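Local atomic coordinates of probable zinc protease PqqL (Escherichia coli, PDB entry 6OFT), a protein that probably cleaves peptides in the periplasm as a zinc-dependent M16-family metalloendopeptidase, this chain being the first half of the protein. Residues W35-T40 against Y93-Y98; Q195-T200 against A225-E230; Q277-M282 against Q415-K420; V284-Q289 against E353-V358. All coordinates share one frame; numbering follows the deposited sequence.

Interaction 1. Residues W35-T40 against Y93-Y98; sequences WLQIHT and YDETVY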
# COMPACT_ATOMS: atom_id res chain seq x y z
N TRP A 35 8.76 -9.31 -12.64
CA TRP A 35 9.03 -8.12 -11.85
C TRP A 35 10.33 -8.26 -11.10
O TRP A 35 10.54 -9.27 -10.41
CB TRP A 35 7.92 -7.87 -10.79
CG TRP A 35 6.56 -7.42 -11.26
CD1 TRP A 35 6.04 -7.50 -12.52
CD2 TRP A 35 5.51 -6.91 -10.43
NE1 TRP A 35 4.75 -7.02 -12.54
CE2 TRP A 35 4.40 -6.66 -11.26
CE3 TRP A 35 5.40 -6.66 -9.04
CZ2 TRP A 35 3.17 -6.19 -10.75
CZ3 TRP A 35 4.21 -6.15 -8.55
CH2 TRP A 35 3.11 -5.91 -9.40
N LEU A 36 11.19 -7.22 -11.18
CA LEU A 36 12.43 -7.17 -10.42
C LEU A 36 12.17 -6.19 -9.27
O LEU A 36 11.89 -5.00 -9.49
CB LEU A 36 13.64 -6.73 -11.27
CG LEU A 36 14.94 -6.50 -10.47
CD1 LEU A 36 15.43 -7.82 -9.78
CD2 LEU A 36 16.03 -5.86 -11.35
N GLN A 37 12.26 -6.70 -8.04
CA GLN A 37 12.00 -5.94 -6.84
C GLN A 37 13.27 -5.63 -6.05
O GLN A 37 13.92 -6.53 -5.54
CB GLN A 37 10.93 -6.67 -5.98
CG GLN A 37 10.69 -6.10 -4.58
CD GLN A 37 9.81 -7.02 -3.79
OE1 GLN A 37 10.17 -8.17 -3.52
NE2 GLN A 37 8.63 -6.56 -3.44
N ILE A 38 13.60 -4.34 -5.94
CA ILE A 38 14.73 -3.85 -5.16
C ILE A 38 14.13 -3.52 -3.82
O ILE A 38 13.21 -2.71 -3.76
CB ILE A 38 15.44 -2.60 -5.80
CG1 ILE A 38 15.63 -2.73 -7.35
CG2 ILE A 38 16.74 -2.26 -5.07
CD1 ILE A 38 16.43 -3.92 -7.92
N HIS A 39 14.66 -4.10 -2.73
CA HIS A 39 14.11 -3.88 -1.39
C HIS A 39 14.55 -2.57 -0.75
O HIS A 39 14.73 -2.49 0.48
CB HIS A 39 14.41 -5.09 -0.49
CG HIS A 39 13.73 -6.35 -0.93
ND1 HIS A 39 12.61 -6.83 -0.27
CD2 HIS A 39 14.04 -7.20 -1.94
CE1 HIS A 39 12.27 -7.95 -0.90
NE2 HIS A 39 13.11 -8.21 -1.91
N THR A 40 14.73 -1.52 -1.60
CA THR A 40 15.15 -0.19 -1.19
C THR A 40 14.40 0.84 -2.03
O THR A 40 14.34 0.71 -3.26
CB THR A 40 16.67 0.01 -1.39
OG1 THR A 40 17.40 -0.95 -0.64
CG2 THR A 40 17.15 1.43 -1.04
N TYR A 93 8.45 4.44 -0.85
CA TYR A 93 9.27 4.62 0.34
C TYR A 93 10.12 3.37 0.61
O TYR A 93 11.27 3.48 1.01
CB TYR A 93 8.35 4.82 1.56
CG TYR A 93 7.55 6.09 1.54
CD1 TYR A 93 8.11 7.30 1.92
CD2 TYR A 93 6.20 6.08 1.18
CE1 TYR A 93 7.36 8.48 1.92
CE2 TYR A 93 5.45 7.25 1.16
CZ TYR A 93 6.03 8.45 1.54
OH TYR A 93 5.30 9.61 1.57
N ASP A 94 9.55 2.20 0.36
CA ASP A 94 10.08 0.88 0.71
C ASP A 94 10.81 0.11 -0.38
O ASP A 94 11.55 -0.81 -0.06
CB ASP A 94 8.93 -0.00 1.22
CG ASP A 94 8.02 0.66 2.22
OD1 ASP A 94 8.51 1.12 3.27
OD2 ASP A 94 6.81 0.74 1.94
N GLU A 95 10.52 0.40 -1.66
CA GLU A 95 11.08 -0.39 -2.75
C GLU A 95 11.09 0.33 -4.09
O GLU A 95 10.43 1.37 -4.27
CB GLU A 95 10.26 -1.70 -2.91
CG GLU A 95 8.79 -1.46 -3.19
CD GLU A 95 7.85 -2.64 -3.30
OE1 GLU A 95 8.31 -3.80 -3.27
OE2 GLU A 95 6.63 -2.39 -3.44
N THR A 96 11.79 -0.29 -5.04
CA THR A 96 11.85 0.12 -6.44
C THR A 96 11.52 -1.16 -7.20
O THR A 96 12.14 -2.19 -6.94
CB THR A 96 13.23 0.66 -6.84
OG1 THR A 96 13.72 1.52 -5.81
CG2 THR A 96 13.17 1.42 -8.14
N VAL A 97 10.51 -1.12 -8.06
CA VAL A 97 10.09 -2.32 -8.79
C VAL A 97 10.07 -2.06 -10.29
O VAL A 97 9.55 -1.01 -10.72
CB VAL A 97 8.72 -2.88 -8.26
CG1 VAL A 97 8.29 -4.14 -9.02
CG2 VAL A 97 8.78 -3.19 -6.77
N TYR A 98 10.60 -3.03 -11.08
CA TYR A 98 10.69 -2.99 -12.54
C TYR A 98 9.81 -4.08 -13.09
O TYR A 98 9.94 -5.25 -12.70
CB TYR A 98 12.16 -3.13 -12.98
CG TYR A 98 13.02 -2.03 -12.42
CD1 TYR A 98 13.17 -0.82 -13.09
CD2 TYR A 98 13.65 -2.17 -11.17
CE1 TYR A 98 13.93 0.21 -12.55
CE2 TYR A 98 14.40 -1.14 -10.62
CZ TYR A 98 14.54 0.05 -11.32
OH TYR A 98 15.32 1.05 -10.83
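Y98 and L36 face each other as a hydrogen-bonded pair of an antiparallel ladder, and Y98 has more surface buried here than any other residue of the contact. Their backbones exchange two bonds, L36 N to Y98 O and Y98 N to L36 O, both 2.8 Å. The tyrosine CG lies anti to its own carbonyl carbon (chi1 -59°). The ring then runs beside the neighbouring strand, with CE2 3.8 Å from I38 CG1, which sits at the ring edge and in its plane. The Y98 hydroxyl is hydrogen-bonded to that of Y194, and the Y98 side chain comes within about 4 Å of that of E57, the predicted proton acceptor, which places this end of the ladder beside the predicted active site.

One step along, Q37 and V97 form a non-hydrogen-bonded pair whose side chains lie on the opposite face of the sheet. V97 CG1 approaches W35 CE3 at 3.8 Å, and its CG2 lies beside Q37 CG. I38 and T96 are again hydrogen-bonded; I38 N meets T96 O at 2.8 Å and nearly head-on. Where strand 31-38 ends, the T96 hydroxyl takes over, donating from OG1 to T40 O at 2.7 Å in the carbonyl plane.

Q37 extends its amide so that NE2 meets E95 OE1 at 2.8 Å, the two planes 37° apart; Q37 OE1 is bonded to S389 and NE2 also to A386 O. Y90 binds the other carboxylate oxygen, OE2. The buried carboxylate of E95 is therefore gripped at both oxygens, which would probably favour its charged form.

Interaction 2. Residues Q195-T200 against A225-E230; sequences QPNNMT and ANKAAE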
# COMPACT_ATOMS: atom_id res chain seq x y z
N GLN A 195 22.42 -4.74 -5.45
CA GLN A 195 23.28 -5.93 -5.30
C GLN A 195 22.35 -7.12 -5.09
O GLN A 195 21.24 -6.89 -4.59
CB GLN A 195 24.33 -5.75 -4.18
CG GLN A 195 25.39 -4.64 -4.46
CD GLN A 195 26.08 -4.67 -5.82
OE1 GLN A 195 26.13 -5.69 -6.51
NE2 GLN A 195 26.64 -3.55 -6.26
N PRO A 196 22.72 -8.37 -5.53
CA PRO A 196 21.76 -9.49 -5.51
C PRO A 196 21.04 -9.82 -4.22
O PRO A 196 19.87 -10.15 -4.30
CB PRO A 196 22.61 -10.68 -5.98
CG PRO A 196 23.60 -10.08 -6.86
CD PRO A 196 23.96 -8.76 -6.22
N ASN A 197 21.68 -9.70 -3.05
CA ASN A 197 21.07 -10.04 -1.76
C ASN A 197 19.95 -9.05 -1.32
O ASN A 197 19.28 -9.30 -0.31
CB ASN A 197 22.15 -10.20 -0.67
CG ASN A 197 22.76 -8.91 -0.20
OD1 ASN A 197 22.88 -7.93 -0.94
ND2 ASN A 197 23.18 -8.88 1.06
N ASN A 198 19.77 -7.95 -2.07
CA ASN A 198 18.73 -6.96 -1.81
C ASN A 198 17.70 -7.04 -2.95
O ASN A 198 16.88 -6.13 -3.11
CB ASN A 198 19.36 -5.55 -1.70
CG ASN A 198 18.45 -4.49 -1.12
OD1 ASN A 198 17.69 -4.74 -0.19
ND2 ASN A 198 18.50 -3.30 -1.68
N MET A 199 17.71 -8.15 -3.72
CA MET A 199 16.80 -8.33 -4.87
C MET A 199 15.98 -9.61 -4.83
O MET A 199 16.47 -10.66 -4.43
CB MET A 199 17.57 -8.33 -6.19
CG MET A 199 18.16 -7.00 -6.56
SD MET A 199 19.25 -7.27 -7.96
CE MET A 199 19.87 -5.63 -8.16
N THR A 200 14.74 -9.49 -5.31
CA THR A 200 13.81 -10.59 -5.48
C THR A 200 13.25 -10.48 -6.89
O THR A 200 12.73 -9.42 -7.26
CB THR A 200 12.69 -10.58 -4.43
OG1 THR A 200 13.29 -10.66 -3.13
CG2 THR A 200 11.72 -11.73 -4.61
N ALA A 225 28.42 -11.89 -6.56
CA ALA A 225 27.89 -12.02 -5.20
C ALA A 225 28.21 -10.84 -4.28
O ALA A 225 28.58 -11.03 -3.12
CB ALA A 225 28.34 -13.34 -4.58
N ASN A 226 28.01 -9.61 -4.76
CA ASN A 226 28.23 -8.42 -3.94
C ASN A 226 27.06 -8.29 -2.95
O ASN A 226 25.94 -8.73 -3.24
CB ASN A 226 28.37 -7.15 -4.79
CG ASN A 226 29.47 -7.17 -5.84
OD1 ASN A 226 29.22 -6.98 -7.04
ND2 ASN A 226 30.70 -7.35 -5.41
N LYS A 227 27.37 -7.75 -1.76
CA LYS A 227 26.41 -7.54 -0.69
C LYS A 227 26.01 -6.07 -0.71
O LYS A 227 26.88 -5.18 -0.77
CB LYS A 227 27.05 -7.86 0.68
CG LYS A 227 27.68 -9.25 0.80
CD LYS A 227 26.73 -10.30 1.33
CE LYS A 227 27.24 -10.90 2.62
NZ LYS A 227 26.38 -12.02 3.08
N ALA A 228 24.70 -5.79 -0.67
CA ALA A 228 24.21 -4.42 -0.62
C ALA A 228 24.42 -3.90 0.81
O ALA A 228 24.73 -4.70 1.71
CB ALA A 228 22.73 -4.37 -0.97
N ALA A 229 24.27 -2.57 1.01
CA ALA A 229 24.33 -1.98 2.36
C ALA A 229 23.07 -2.45 3.11
O ALA A 229 22.10 -2.85 2.46
CB ALA A 229 24.32 -0.46 2.26
N GLU A 230 23.09 -2.46 4.45
CA GLU A 230 21.91 -2.91 5.18
C GLU A 230 20.82 -1.84 5.19
O GLU A 230 21.13 -0.66 5.37
CB GLU A 230 22.25 -3.41 6.61
CG GLU A 230 22.82 -2.37 7.55
CD GLU A 230 22.84 -2.75 9.02
OE1 GLU A 230 22.48 -1.90 9.86
OE2 GLU A 230 23.23 -3.90 9.34
O HOH W 1 23.68 -6.92 2.98
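N197 reaches across to the backbone of A228, whose N donates to N197 OD1 at 2.8 Å in a nearly straight bond (171°). The donor stands 18° out of the amide plane. The same amide is used twice: ND2 donates to a water at 2.8 Å, and that water donates in turn to A228 O, so one side chain holds both backbone polar atoms of A228, one directly and the other through the water. Next to this grip, A228 CB packs on Q195 CB at 3.8 Å and on N198 CB at 3.6 Å, while Q195 CB also lies against N226 O. An alanine in place of N197 would probably leave A228 N and the bridging water without their mate and let the loop shift.

The second shell positions these groups. N198 N bonds to Q195 O and M199 N to P196 O, winding the short 3-10 turn that presents N197. The N198 amide is in turn held by T40, W193 and N231, and the Q195 NE2 by Q191 O. The arrangement is that of a 3-10 connection from helix 183-193 into strand 199-205 of the mixed sheet, with the loop fixed to it by the N197 amide.

Interaction 3. Residues Q277-M282 against Q415-K420; sequences QAEWSM and QSLAEK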
# COMPACT_ATOMS: atom_id res chain seq x y z
N GLN A 277 -4.83 -8.76 13.32
CA GLN A 277 -5.19 -8.06 12.07
C GLN A 277 -6.66 -8.26 11.77
O GLN A 277 -7.32 -7.32 11.35
CB GLN A 277 -4.31 -8.54 10.89
CG GLN A 277 -4.46 -7.71 9.58
CD GLN A 277 -5.65 -8.06 8.69
OE1 GLN A 277 -6.33 -9.07 8.85
NE2 GLN A 277 -5.92 -7.21 7.69
N ALA A 278 -7.17 -9.49 11.97
CA ALA A 278 -8.58 -9.82 11.72
C ALA A 278 -9.52 -9.02 12.63
O ALA A 278 -10.61 -8.65 12.21
CB ALA A 278 -8.82 -11.31 11.90
N GLU A 279 -9.11 -8.74 13.87
CA GLU A 279 -9.90 -7.95 14.82
C GLU A 279 -9.99 -6.48 14.39
O GLU A 279 -11.08 -5.92 14.48
CB GLU A 279 -9.39 -8.09 16.26
CG GLU A 279 -9.71 -9.45 16.85
CD GLU A 279 -9.50 -9.60 18.34
OE1 GLU A 279 -8.60 -8.92 18.89
OE2 GLU A 279 -10.22 -10.41 18.97
N TRP A 280 -8.89 -5.87 13.89
CA TRP A 280 -8.95 -4.48 13.41
C TRP A 280 -9.81 -4.39 12.16
O TRP A 280 -10.58 -3.45 12.04
CB TRP A 280 -7.56 -3.87 13.12
CG TRP A 280 -6.70 -3.64 14.33
CD1 TRP A 280 -5.46 -4.16 14.55
CD2 TRP A 280 -7.04 -2.87 15.50
NE1 TRP A 280 -5.00 -3.76 15.79
CE2 TRP A 280 -5.95 -2.98 16.40
CE3 TRP A 280 -8.16 -2.10 15.88
CZ2 TRP A 280 -5.94 -2.34 17.65
CZ3 TRP A 280 -8.17 -1.49 17.13
CH2 TRP A 280 -7.06 -1.60 17.99
N SER A 281 -9.69 -5.37 11.26
CA SER A 281 -10.43 -5.49 10.00
C SER A 281 -11.93 -5.66 10.27
O SER A 281 -12.74 -5.07 9.56
CB SER A 281 -9.91 -6.68 9.20
OG SER A 281 -10.67 -6.89 8.02
N MET A 282 -12.28 -6.45 11.30
CA MET A 282 -13.67 -6.68 11.67
C MET A 282 -14.29 -5.47 12.32
O MET A 282 -15.43 -5.17 12.00
CB MET A 282 -13.84 -7.93 12.50
CG MET A 282 -13.92 -9.14 11.62
SD MET A 282 -14.13 -10.64 12.54
CE MET A 282 -13.78 -11.80 11.29
N GLN A 415 -16.86 -9.70 23.08
CA GLN A 415 -16.06 -9.27 24.24
C GLN A 415 -14.63 -8.91 23.85
O GLN A 415 -14.10 -7.93 24.37
CB GLN A 415 -16.07 -10.33 25.36
CG GLN A 415 -17.45 -10.50 26.02
CD GLN A 415 -18.36 -11.44 25.26
OE1 GLN A 415 -17.96 -12.13 24.32
NE2 GLN A 415 -19.61 -11.48 25.65
N SER A 416 -14.00 -9.70 22.95
CA SER A 416 -12.62 -9.41 22.52
C SER A 416 -12.57 -8.11 21.70
O SER A 416 -11.62 -7.32 21.84
CB SER A 416 -12.00 -10.59 21.78
OG SER A 416 -12.45 -10.75 20.45
N LEU A 417 -13.61 -7.87 20.90
CA LEU A 417 -13.73 -6.65 20.10
C LEU A 417 -14.07 -5.42 20.97
O LEU A 417 -13.63 -4.31 20.63
CB LEU A 417 -14.77 -6.83 18.99
CG LEU A 417 -14.42 -7.82 17.86
CD1 LEU A 417 -15.48 -7.78 16.79
CD2 LEU A 417 -13.03 -7.53 17.23
N ALA A 418 -14.83 -5.60 22.06
CA ALA A 418 -15.19 -4.51 22.98
C ALA A 418 -13.93 -4.04 23.68
O ALA A 418 -13.75 -2.83 23.86
CB ALA A 418 -16.23 -4.98 24.00
N GLU A 419 -13.01 -4.98 24.00
CA GLU A 419 -11.72 -4.68 24.60
C GLU A 419 -10.85 -3.85 23.66
O GLU A 419 -10.30 -2.83 24.08
CB GLU A 419 -10.98 -5.98 24.97
CG GLU A 419 -9.91 -5.76 26.02
CD GLU A 419 -8.74 -6.72 25.91
OE1 GLU A 419 -8.98 -7.95 25.79
OE2 GLU A 419 -7.59 -6.24 25.97
N LYS A 420 -10.76 -4.28 22.38
CA LYS A 420 -10.00 -3.62 21.33
C LYS A 420 -10.55 -2.24 21.00
O LYS A 420 -9.76 -1.30 20.76
CB LYS A 420 -9.93 -4.49 20.07
CG LYS A 420 -8.70 -5.37 20.02
CD LYS A 420 -7.86 -5.06 18.78
CE LYS A 420 -6.90 -6.16 18.39
NZ LYS A 420 -6.02 -6.59 19.51
O HOH W 2 -9.05 -8.22 21.78
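Two helices of the second alpha-beta unit of this M16 half, 271-296 and 414-425, pack nearly at right angles: the axes of E279's and K420's segments cross at -81° and approach to 10.4 Å. E279 carries the polar part of the joint. Its OE2 accepts from S416 OG at 2.7 Å, on the syn side but 34° out of the carboxylate plane, while OE1 forms a salt bridge, at 3.5 Å, with K420 NZ. A water donates both to E279 OE1 and to S416 O, adding a third link to the carboxylate.

K420 uses its methylenes as well as its charge. Its chain crosses the W280 indole at about a right angle and sets CD over one face of the six-membered ring, 3.6 Å from the centroid, in a CH-pi contact. An alanine in place of W280 would probably take away the surface on which the lysine chain rests and set its ammonium freer to swing from E279.

Alongside the polar groups, L417 CD2 touches E279 CB at 3.8 Å, and the leucine also packs on L283 and L286 of helix 271-296. E276 adds a long, weak ion pair to K420 NZ. With a hydroxyl, a water and an ammonium gathered round it, the buried E279 carboxylate would probably remain ionised, its charge partly offset by K420.

Interaction 4. Residues V284-Q289 against E353-V358; sequences VQLFNQ and EELDDV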
# COMPACT_ATOMS: atom_id res chain seq x y z
N VAL A 284 -13.51 -2.37 11.69
CA VAL A 284 -13.65 -1.49 10.52
C VAL A 284 -14.91 -1.90 9.74
O VAL A 284 -15.78 -1.06 9.50
CB VAL A 284 -12.33 -1.51 9.66
CG1 VAL A 284 -12.58 -1.13 8.20
CG2 VAL A 284 -11.26 -0.62 10.28
N GLN A 285 -15.04 -3.21 9.42
CA GLN A 285 -16.19 -3.72 8.69
C GLN A 285 -17.51 -3.53 9.45
O GLN A 285 -18.51 -3.14 8.84
CB GLN A 285 -16.03 -5.19 8.28
CG GLN A 285 -17.20 -5.68 7.40
CD GLN A 285 -16.97 -7.01 6.73
OE1 GLN A 285 -15.86 -7.54 6.70
NE2 GLN A 285 -18.03 -7.56 6.15
N LEU A 286 -17.52 -3.79 10.77
CA LEU A 286 -18.72 -3.66 11.59
C LEU A 286 -19.23 -2.21 11.61
O LEU A 286 -20.43 -1.99 11.47
CB LEU A 286 -18.48 -4.20 13.00
CG LEU A 286 -18.46 -5.73 13.16
CD1 LEU A 286 -17.71 -6.12 14.40
CD2 LEU A 286 -19.87 -6.30 13.21
N PHE A 287 -18.29 -1.23 11.69
CA PHE A 287 -18.61 0.19 11.63
C PHE A 287 -19.31 0.49 10.29
O PHE A 287 -20.38 1.10 10.28
CB PHE A 287 -17.33 1.04 11.76
CG PHE A 287 -17.60 2.53 11.75
CD1 PHE A 287 -17.69 3.23 10.54
CD2 PHE A 287 -17.75 3.24 12.93
CE1 PHE A 287 -17.93 4.60 10.53
CE2 PHE A 287 -18.00 4.61 12.92
CZ PHE A 287 -18.08 5.28 11.72
N ASN A 288 -18.68 0.05 9.17
CA ASN A 288 -19.17 0.21 7.79
C ASN A 288 -20.56 -0.38 7.63
O ASN A 288 -21.43 0.28 7.06
CB ASN A 288 -18.19 -0.45 6.79
CG ASN A 288 -16.91 0.32 6.66
OD1 ASN A 288 -16.84 1.47 7.08
ND2 ASN A 288 -15.86 -0.28 6.07
N GLN A 289 -20.75 -1.61 8.13
CA GLN A 289 -22.00 -2.37 8.12
C GLN A 289 -23.10 -1.55 8.81
O GLN A 289 -24.10 -1.24 8.17
CB GLN A 289 -21.80 -3.76 8.79
CG GLN A 289 -23.05 -4.63 8.91
CD GLN A 289 -22.74 -6.06 9.28
OE1 GLN A 289 -22.85 -6.47 10.44
NE2 GLN A 289 -22.36 -6.86 8.29
N GLU A 353 -25.19 -11.20 16.74
CA GLU A 353 -25.75 -11.36 15.39
C GLU A 353 -24.97 -10.56 14.36
O GLU A 353 -24.78 -11.03 13.25
CB GLU A 353 -27.24 -10.97 15.30
CG GLU A 353 -28.14 -11.50 16.41
CD GLU A 353 -28.16 -10.60 17.62
OE1 GLU A 353 -28.73 -9.49 17.53
OE2 GLU A 353 -27.59 -10.99 18.67
N GLU A 354 -24.54 -9.33 14.73
CA GLU A 354 -23.77 -8.44 13.87
C GLU A 354 -22.40 -9.05 13.53
O GLU A 354 -21.98 -9.00 12.37
CB GLU A 354 -23.55 -7.10 14.57
CG GLU A 354 -24.64 -6.06 14.36
CD GLU A 354 -24.26 -4.74 15.01
OE1 GLU A 354 -24.15 -3.72 14.28
OE2 GLU A 354 -24.02 -4.73 16.24
N LEU A 355 -21.71 -9.63 14.54
CA LEU A 355 -20.41 -10.29 14.38
C LEU A 355 -20.57 -11.60 13.59
O LEU A 355 -19.77 -11.85 12.69
CB LEU A 355 -19.72 -10.53 15.75
CG LEU A 355 -18.31 -11.20 15.71
CD1 LEU A 355 -17.32 -10.40 14.81
CD2 LEU A 355 -17.76 -11.38 17.11
N ASP A 356 -21.62 -12.39 13.90
CA ASP A 356 -21.94 -13.64 13.19
C ASP A 356 -22.22 -13.39 11.71
O ASP A 356 -21.83 -14.22 10.89
CB ASP A 356 -23.14 -14.38 13.84
CG ASP A 356 -22.83 -15.16 15.10
OD1 ASP A 356 -21.64 -15.47 15.34
OD2 ASP A 356 -23.79 -15.48 15.84
N ASP A 357 -22.86 -12.26 11.36
CA ASP A 357 -23.10 -11.92 9.96
C ASP A 357 -21.80 -11.51 9.24
O ASP A 357 -21.63 -11.87 8.08
CB ASP A 357 -24.17 -10.84 9.81
CG ASP A 357 -24.53 -10.55 8.36
OD1 ASP A 357 -25.08 -11.45 7.69
OD2 ASP A 357 -24.26 -9.42 7.90
N VAL A 358 -20.91 -10.77 9.90
CA VAL A 358 -19.62 -10.36 9.30
C VAL A 358 -18.78 -11.62 8.97
O VAL A 358 -18.34 -11.77 7.84
CB VAL A 358 -18.88 -9.29 10.14
CG1 VAL A 358 -17.36 -9.33 9.94
CG2 VAL A 358 -19.41 -7.90 9.79
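Helix-on-helix packing joins L286 and Q289 of helix 271-296 to V358 of helix 352-371, in the second alpha-beta unit of this M16 half, where helices lie beside a five-stranded sheet. The short axes approach to 10.5 Å with 109° between their directions, a steep crossing that concentrates contact on few side chains. V358 has the largest buried area of them and points toward the other helix. Its CG2 is met by L286 CD2 at 3.8 Å and by Q289 NE2 at 3.5 Å, while Q285 comes to it tip to tip, Q285 NE2 lying 3.9 Å from the same methyl.

L286 fills the flank. Its CG lies anti to the carbonyl carbon (chi1 -76°), and beyond it CD2 lies against the turn of the facing helix, 3.5 Å from E354 O, with CD1 touching L355 CD1. L417 of helix 414-425 packs on both L286 and L355, so a third helix closes this apolar side.

The glutamines also have polar partners. Q285 OE1 is hydrogen-bonded to R362, which probably fixes the Q285 amide against the valine. E354, whose CB meets L286 CD2, sends its carboxylate to R290 in a salt bridge and to a backbone N, linking E354 to S351, just before its helix, and to R290 of helix 271-296. In Q289, chi1 of 177° sets CG anti to the backbone N, and the extended chain beyond it brings the amide to V358 CG2 and D357; its plane is turned 44° from the aspartate carboxylate, and Q289 NE2 stands 3.2 Å from D357 OD2.

The four contacts fall into two groups on the two alpha-beta units of this half-protease. Interactions 1 and 2, with centres 12 Å apart, meet on the six-stranded sheet, where strands 31-38 and 199-205 are neighbours; H39 and T40 of the first bond to T200 and N198 of the second. Interactions 3 and 4, 11 Å apart, share helix 271-296, and L417 and M282 of the former pack on L286, L355 and V358 of the latter. Along the chain, 1 precedes 2, and 4 falls between the two segments of 3. About 33 Å separates the centres of 1 and 3, so the two pairs lie in separate parts of the chain, with no contact between them.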